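Local coordinates for quinoline 2-oxidoreductase large subunit (Pseudomonas putida, PDB 1T3Q), which probably catalyses the molybdenum-dependent hydroxylation of quinoline, using a molybdopterin cytosine dinucleotide cofactor, at residues L19-T24 against H510-A515; T498-L503 against K537-F542. One frame throughout, in Å; residues are numbered along the deposited sequence.

Contact 1 (L19-T24 against H510-A515). With MCN (pterin cytosine dinucleotide), chain N.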
loop_
_atom_site.group_PDB
_atom_site.type_symbol
_atom_site.label_atom_id
_atom_site.label_comp_id
_atom_site.label_asym_id
_atom_site.label_seq_id
_atom_site.Cartn_x
_atom_site.Cartn_y
_atom_site.Cartn_z
ATOM N N LEU B 19 18.196 10.150 -19.472
ATOM C CA LEU B 19 18.396 8.842 -18.855
ATOM C C LEU B 19 17.123 8.450 -18.110
ATOM O O LEU B 19 16.476 9.290 -17.487
ATOM C CB LEU B 19 19.591 8.875 -17.896
ATOM C CG LEU B 19 20.932 9.170 -18.582
ATOM C CD1 LEU B 19 22.061 9.078 -17.568
ATOM C CD2 LEU B 19 21.158 8.178 -19.721
ATOM N N ARG B 20 16.775 7.169 -18.169
ATOM C CA ARG B 20 15.549 6.692 -17.534
ATOM C C ARG B 20 15.527 6.783 -16.016
ATOM O O ARG B 20 16.414 6.277 -15.336
ATOM C CB ARG B 20 15.262 5.251 -17.970
ATOM C CG ARG B 20 15.263 5.053 -19.480
ATOM C CD ARG B 20 14.438 3.835 -19.866
ATOM N NE ARG B 20 14.646 2.741 -18.920
ATOM C CZ ARG B 20 13.857 1.680 -18.820
ATOM N NH1 ARG B 20 14.121 0.740 -17.920
ATOM N NH2 ARG B 20 12.805 1.561 -19.622
ATOM N N ARG B 21 14.492 7.416 -15.479
ATOM C CA ARG B 21 14.385 7.543 -14.037
ATOM C C ARG B 21 14.051 6.211 -13.363
ATOM O O ARG B 21 14.357 6.016 -12.188
ATOM C CB ARG B 21 13.349 8.614 -13.670
ATOM C CG ARG B 21 12.014 8.485 -14.369
ATOM C CD ARG B 21 11.140 9.712 -14.107
ATOM N NE ARG B 21 11.749 10.949 -14.603
ATOM C CZ ARG B 21 11.177 12.149 -14.522
ATOM N NH1 ARG B 21 11.801 13.220 -14.994
ATOM N NH2 ARG B 21 9.978 12.279 -13.972
ATOM N N GLU B 22 13.449 5.281 -14.100
ATOM C CA GLU B 22 13.107 3.995 -13.501
ATOM C C GLU B 22 14.295 3.047 -13.347
ATOM O O GLU B 22 14.247 2.109 -12.549
ATOM C CB GLU B 22 11.997 3.295 -14.302
ATOM C CG GLU B 22 12.291 3.087 -15.773
ATOM C CD GLU B 22 11.716 4.191 -16.649
ATOM O OE1 GLU B 22 12.095 5.366 -16.460
ATOM O OE2 GLU B 22 10.876 3.882 -17.526
ATOM N N ASP B 23 15.367 3.298 -14.095
ATOM C CA ASP B 23 16.547 2.437 -14.056
ATOM C C ASP B 23 17.170 2.221 -12.689
ATOM O O ASP B 23 17.630 1.123 -12.390
ATOM C CB ASP B 23 17.637 2.971 -14.992
ATOM C CG ASP B 23 17.338 2.718 -16.455
ATOM O OD1 ASP B 23 16.245 2.195 -16.777
ATOM O OD2 ASP B 23 18.202 3.050 -17.293
ATOM N N THR B 24 17.188 3.257 -11.856
ATOM C CA THR B 24 17.829 3.136 -10.555
ATOM C C THR B 24 17.213 2.072 -9.654
ATOM O O THR B 24 17.937 1.279 -9.054
ATOM C CB THR B 24 17.880 4.500 -9.838
ATOM O OG1 THR B 24 18.546 5.443 -10.690
ATOM C CG2 THR B 24 18.663 4.394 -8.534
ATOM N N HIS B 510 7.676 4.930 -20.291
ATOM C CA HIS B 510 6.677 5.987 -20.069
ATOM C C HIS B 510 6.992 6.917 -18.904
ATOM O O HIS B 510 6.769 8.121 -18.972
ATOM C CB HIS B 510 5.304 5.368 -19.796
ATOM C CG HIS B 510 4.768 4.557 -20.929
ATOM N ND1 HIS B 510 3.679 3.724 -20.794
ATOM C CD2 HIS B 510 5.151 4.468 -22.222
ATOM C CE1 HIS B 510 3.412 3.159 -21.957
ATOM N NE2 HIS B 510 4.291 3.595 -22.841
ATOM N N GLU B 511 7.475 6.335 -17.815
ATOM C CA GLU B 511 7.797 7.082 -16.616
ATOM C C GLU B 511 8.774 8.216 -16.921
ATOM O O GLU B 511 8.789 9.243 -16.241
ATOM C CB GLU B 511 8.370 6.112 -15.581
ATOM C CG GLU B 511 8.716 6.703 -14.245
ATOM C CD GLU B 511 8.984 5.621 -13.208
ATOM O OE1 GLU B 511 9.623 5.926 -12.184
ATOM O OE2 GLU B 511 8.547 4.466 -13.422
ATOM N N THR B 512 9.575 8.034 -17.961
ATOM C CA THR B 512 10.539 9.052 -18.351
ATOM C C THR B 512 10.028 9.901 -19.517
ATOM O O THR B 512 9.984 11.126 -19.427
ATOM C CB THR B 512 11.893 8.402 -18.738
ATOM O OG1 THR B 512 12.460 7.765 -17.584
ATOM C CG2 THR B 512 12.866 9.447 -19.265
ATOM N N THR B 513 9.616 9.254 -20.600
ATOM C CA THR B 513 9.154 9.991 -21.771
ATOM C C THR B 513 7.893 10.832 -21.575
ATOM O O THR B 513 7.775 11.907 -22.161
ATOM C CB THR B 513 8.962 9.051 -22.979
ATOM O OG1 THR B 513 8.116 7.952 -22.620
ATOM C CG2 THR B 513 10.310 8.522 -23.444
ATOM N N LEU B 514 6.951 10.363 -20.765
ATOM C CA LEU B 514 5.745 11.152 -20.549
ATOM C C LEU B 514 6.098 12.413 -19.758
ATOM O O LEU B 514 5.457 13.450 -19.913
ATOM C CB LEU B 514 4.674 10.331 -19.807
ATOM C CG LEU B 514 4.129 9.114 -20.570
ATOM C CD1 LEU B 514 3.046 8.426 -19.734
ATOM C CD2 LEU B 514 3.562 9.553 -21.923
ATOM N N ALA B 515 7.125 12.325 -18.916
ATOM C CA ALA B 515 7.547 13.476 -18.130
ATOM C C ALA B 515 8.151 14.514 -19.070
ATOM O O ALA B 515 7.968 15.714 -18.876
ATOM C CB ALA B 515 8.581 13.060 -17.076
HETATM N N1 MCN N . 8.856 6.723 -28.097
HETATM C C2 MCN N . 9.559 7.968 -28.193
HETATM N N3 MCN N . 9.189 8.721 -29.297
HETATM C C4 MCN N . 8.249 8.375 -30.262
HETATM C C5 MCN N . 7.569 7.082 -30.119
HETATM C C6 MCN N . 7.867 6.272 -29.049
HETATM O O2 MCN N . 10.405 8.273 -27.382
HETATM N N4 MCN N . 7.971 9.176 -31.268
HETATM C "C1'" MCN N . 9.218 5.856 -26.834
HETATM C C2D MCN N . 8.154 6.050 -25.660
HETATM O "O2'" MCN N . 8.826 5.957 -24.354
HETATM C "C3'" MCN N . 7.138 4.961 -25.931
HETATM C C4D MCN N . 7.952 3.792 -26.433
HETATM O O4D MCN N . 9.175 4.420 -27.069
HETATM O "O3'" MCN N . 6.420 4.630 -24.691
HETATM C "C5'" MCN N . 7.188 2.769 -27.321
HETATM O "O5'" MCN N . 6.563 3.533 -28.322
HETATM P PA MCN N . 5.016 3.518 -28.636
HETATM O O1A MCN N . 4.492 4.850 -28.194
HETATM O O2A MCN N . 4.935 3.072 -30.086
HETATM O O3A MCN N . 4.194 2.320 -27.904
HETATM P PB MCN N . 3.718 2.144 -26.385
HETATM O O1B MCN N . 2.225 2.087 -26.402
HETATM O O2B MCN N . 4.364 3.159 -25.489
HETATM O O3B MCN N . 4.326 0.718 -25.970
HETATM C C10 MCN N . 3.671 -0.475 -26.320
HETATM C "C9'" MCN N . 4.473 -1.068 -27.432
HETATM C "C8'" MCN N . 3.781 -2.416 -27.740
HETATM S "S8'" MCN N . 2.096 -2.293 -28.322
HETATM C "C7'" MCN N . 4.334 -3.627 -27.637
HETATM S "S7'" MCN N . 3.511 -5.174 -27.980
HETATM C "C6'" MCN N . 5.802 -3.715 -27.100
HETATM C C7 MCN N . 6.558 -2.447 -27.397
HETATM O "O9'" MCN N . 5.863 -1.309 -26.912
HETATM N "N5'" MCN N . 5.674 -4.149 -25.647
HETATM C C4A MCN N . 6.938 -3.874 -24.988
HETATM N "N8'" MCN N . 7.910 -2.477 -26.742
HETATM C C4B MCN N . 8.029 -3.138 -25.485
HETATM N "N1'" MCN N . 9.248 -2.891 -24.803
HETATM C "C2'" MCN N . 9.327 -3.434 -23.566
HETATM N "N2'" MCN N . 10.474 -3.239 -22.880
HETATM N "N3'" MCN N . 8.297 -4.145 -22.983
HETATM C "C4'" MCN N . 7.025 -4.423 -23.607
HETATM O "O4'" MCN N . 6.174 -5.054 -23.028
HETATM O O HOH W 1 8.069 10.163 -13.555
HETATM O O HOH W 2 8.024 3.498 -17.511
#
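Arg-20 and Thr-512 approach with their CA atoms 5.6 Å apart, where the loop leading into helix 23-27 lies against the start of helix 510-522. The contact joins an N-terminal segment to the molybdopterin cofactor-binding domain, beside a salt-bridge network of Arg-20, Glu-22 and Asp-23. Thr-512 is the polar link. Its OG1 sits beside its own backbone N, anti to the carbonyl carbon (chi1 -64°). There it accepts from Arg-21 N at 2.9 Å, with an N-H...O angle of 154°. The same OG1 donates to Glu-22 OE1 at 2.7 Å, on the syn side and slightly out of the carboxylate plane. The other oxygen, Glu-22 OE2, takes a water that also receives the N-H of Glu-511. Both oxygens of this buried carboxylate therefore have partners.

Glu-22 CG, set between its own backbone N and carbonyl carbon, lies over the centre of the Arg-20 guanidinium, 3.6 Å above its plane. That guanidinium meets Asp-23 side-on, NE and NH1 sharing OD1, with NE to OD1 2.7 Å. Arg-20 NH1 also bonds to Gln-106 O of the small subunit, and the Arg-20 side chain is about 7 Å from an iron-sulfur cluster.

Arg-21 crosses Glu-511 at a slant, its CG and CD near the CG of the glutamate. One guanidinium face covers Ala-515, whose CB is 3.5 Å from Arg-21 NH2. The tip is held by Val-529 O and Ala-526 O, and a water joins NH2 to Glu-511 O. Glu-511 itself forms a salt bridge through OE2 with Arg-25. At the start of the helix, His-510 reaches the cofactor: its NE2 donates to the phosphate oxygen O2B at 2.7 Å, nearly straight at 171°.

Contact 2 (T498-L503 against K537-F542)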
loop_
_atom_site.group_PDB
_atom_site.type_symbol
_atom_site.label_atom_id
_atom_site.label_comp_id
_atom_site.label_asym_id
_atom_site.label_seq_id
_atom_site.Cartn_x
_atom_site.Cartn_y
_atom_site.Cartn_z
ATOM N N THR B 498 2.504 17.282 -11.337
ATOM C CA THR B 498 2.090 15.902 -11.085
ATOM C C THR B 498 1.159 15.451 -12.207
ATOM O O THR B 498 0.080 16.015 -12.393
ATOM C CB THR B 498 1.343 15.775 -9.747
ATOM O OG1 THR B 498 2.198 16.205 -8.682
ATOM C CG2 THR B 498 0.923 14.322 -9.502
ATOM N N VAL B 499 1.593 14.444 -12.958
ATOM C CA VAL B 499 0.818 13.907 -14.072
ATOM C C VAL B 499 0.284 12.527 -13.713
ATOM O O VAL B 499 1.001 11.708 -13.136
ATOM C CB VAL B 499 1.695 13.770 -15.343
ATOM C CG1 VAL B 499 0.878 13.199 -16.493
ATOM C CG2 VAL B 499 2.273 15.122 -15.721
ATOM N N THR B 500 -0.980 12.276 -14.037
ATOM C CA THR B 500 -1.575 10.975 -13.776
ATOM C C THR B 500 -2.031 10.422 -15.117
ATOM O O THR B 500 -2.741 11.088 -15.876
ATOM C CB THR B 500 -2.780 11.061 -12.817
ATOM O OG1 THR B 500 -2.377 11.701 -11.599
ATOM C CG2 THR B 500 -3.293 9.657 -12.482
ATOM N N THR B 501 -1.593 9.211 -15.424
ATOM C CA THR B 501 -1.954 8.592 -16.686
ATOM C C THR B 501 -2.600 7.225 -16.506
ATOM O O THR B 501 -2.429 6.556 -15.486
ATOM C CB THR B 501 -0.720 8.454 -17.599
ATOM O OG1 THR B 501 -1.124 7.935 -18.869
ATOM C CG2 THR B 501 0.313 7.523 -16.976
ATOM N N SER B 502 -3.357 6.836 -17.522
ATOM C CA SER B 502 -4.056 5.568 -17.566
ATOM C C SER B 502 -3.174 4.569 -18.318
ATOM O O SER B 502 -3.473 3.376 -18.389
ATOM C CB SER B 502 -5.383 5.770 -18.292
ATOM O OG SER B 502 -5.211 6.677 -19.378
ATOM N N LEU B 503 -2.088 5.080 -18.886
ATOM C CA LEU B 503 -1.128 4.255 -19.615
ATOM C C LEU B 503 -0.358 3.400 -18.604
ATOM O O LEU B 503 0.041 3.891 -17.548
ATOM C CB LEU B 503 -0.146 5.156 -20.376
ATOM C CG LEU B 503 -0.335 5.459 -21.869
ATOM C CD1 LEU B 503 -1.776 5.309 -22.286
ATOM C CD2 LEU B 503 0.177 6.864 -22.158
ATOM N N LYS B 537 -7.627 4.805 -9.683
ATOM C CA LYS B 537 -8.309 5.758 -8.806
ATOM C C LYS B 537 -8.629 7.058 -9.537
ATOM O O LYS B 537 -9.575 7.766 -9.183
ATOM C CB LYS B 537 -7.451 6.081 -7.583
ATOM C CG LYS B 537 -7.569 5.088 -6.441
ATOM C CD LYS B 537 -6.767 5.607 -5.264
ATOM C CE LYS B 537 -7.278 5.088 -3.949
ATOM N NZ LYS B 537 -6.549 5.747 -2.826
ATOM N N ASN B 538 -7.821 7.379 -10.541
ATOM C CA ASN B 538 -8.015 8.591 -11.334
ATOM C C ASN B 538 -7.576 8.362 -12.775
ATOM O O ASN B 538 -6.625 7.622 -13.038
ATOM C CB ASN B 538 -7.248 9.770 -10.716
ATOM C CG ASN B 538 -7.764 10.138 -9.327
ATOM O OD1 ASN B 538 -7.355 9.555 -8.317
ATOM N ND2 ASN B 538 -8.683 11.094 -9.276
ATOM N N THR B 539 -8.282 9.029 -13.688
ATOM C CA THR B 539 -8.107 8.946 -15.138
ATOM C C THR B 539 -8.677 7.615 -15.616
ATOM O O THR B 539 -8.982 6.738 -14.811
ATOM C CB THR B 539 -6.620 9.073 -15.628
ATOM O OG1 THR B 539 -5.899 7.861 -15.371
ATOM C CG2 THR B 539 -5.929 10.247 -14.957
ATOM N N TYR B 540 -8.840 7.481 -16.924
ATOM C CA TYR B 540 -9.378 6.261 -17.511
ATOM C C TYR B 540 -8.860 6.131 -18.930
ATOM O O TYR B 540 -8.949 7.078 -19.716
ATOM C CB TYR B 540 -10.911 6.316 -17.524
ATOM C CG TYR B 540 -11.557 5.014 -17.933
ATOM C CD1 TYR B 540 -11.614 4.628 -19.270
ATOM C CD2 TYR B 540 -12.079 4.149 -16.973
ATOM C CE1 TYR B 540 -12.176 3.405 -19.644
ATOM C CE2 TYR B 540 -12.638 2.926 -17.334
ATOM C CZ TYR B 540 -12.682 2.561 -18.665
ATOM O OH TYR B 540 -13.207 1.339 -19.015
ATOM N N GLY B 541 -8.320 4.967 -19.266
ATOM C CA GLY B 541 -7.794 4.786 -20.607
ATOM C C GLY B 541 -7.650 3.342 -21.031
ATOM O O GLY B 541 -7.675 2.434 -20.203
ATOM N N PHE B 542 -7.488 3.131 -22.330
ATOM C CA PHE B 542 -7.351 1.789 -22.874
ATOM C C PHE B 542 -5.979 1.159 -22.623
ATOM O O PHE B 542 -5.794 -0.035 -22.846
ATOM C CB PHE B 542 -7.668 1.810 -24.374
ATOM C CG PHE B 542 -9.145 1.757 -24.685
ATOM C CD1 PHE B 542 -10.049 2.571 -24.003
ATOM C CD2 PHE B 542 -9.634 0.884 -25.657
ATOM C CE1 PHE B 542 -11.417 2.513 -24.281
ATOM C CE2 PHE B 542 -11.007 0.821 -25.945
ATOM C CZ PHE B 542 -11.897 1.637 -25.254
HETATM O O HOH W 3 -5.627 1.548 -18.785
#
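Ser-502 and Gly-541 bring the two backbones closest, with CA atoms 4.9 Å apart, and the touching parts run 39° from each other. Residues 500-502, on and after strand 497-501, meet an irregular loop here. No direct hydrogen bond crosses between the segments. A water donates to both Ser-502 O and Gly-541 O, and the rest is close van der Waals contact.

Thr-539 packs beside Thr-500. Its CG2 lies 3.7 Å from Thr-500 CG2 and 3.4 Å from Thr-500 O. An alanine here would lack that methyl and would probably open a gap beside Thr-500. Further on, Ser-502 CB presses on the loop backbone, 3.2 Å from Gly-541 N. Gly-541 has no side chain, and its CA lies 3.4 Å from Ser-502 OG, which is bonded to Ser-486 O. Thr-501 turns away from the loop and closes an ST turn: its OG1 accepts from Leu-503 N at 3.0 Å.

Thr-500 OG1 is bonded to Gln-532 NE2 of its own chain and to Asn-538 ND2 of the second subunit, so the contact lies at the dimer interface. Strand 497-501 runs between strands 486-491 and 529-532, with helix 510-522 packed on Val-499 and Thr-501, while Thr-539 also touches Ser-486 and Thr-488 of strand 486-491.

In the fold
From the N terminus, the chain passes residues 19-24 and travels through nearly five hundred residues before helix 510-522 returns to close contact 1. Contact 2 closes a much shorter loop, from strand 497-501 through that helix and strand 529-532 to residues 537-542. The two contacts cross, because 510-515 falls between the two segments of contact 2. Their centres are about 17 Å apart. They meet directly at Leu-514, whose CD1 packs on Thr-501 CG2 at 4.0 Å and also reaches Leu-503. Helix 510-522 thus has the N-terminal segment and cofactor near its start, and the four-stranded sheet on another flank, where contact 2 faces the second subunit.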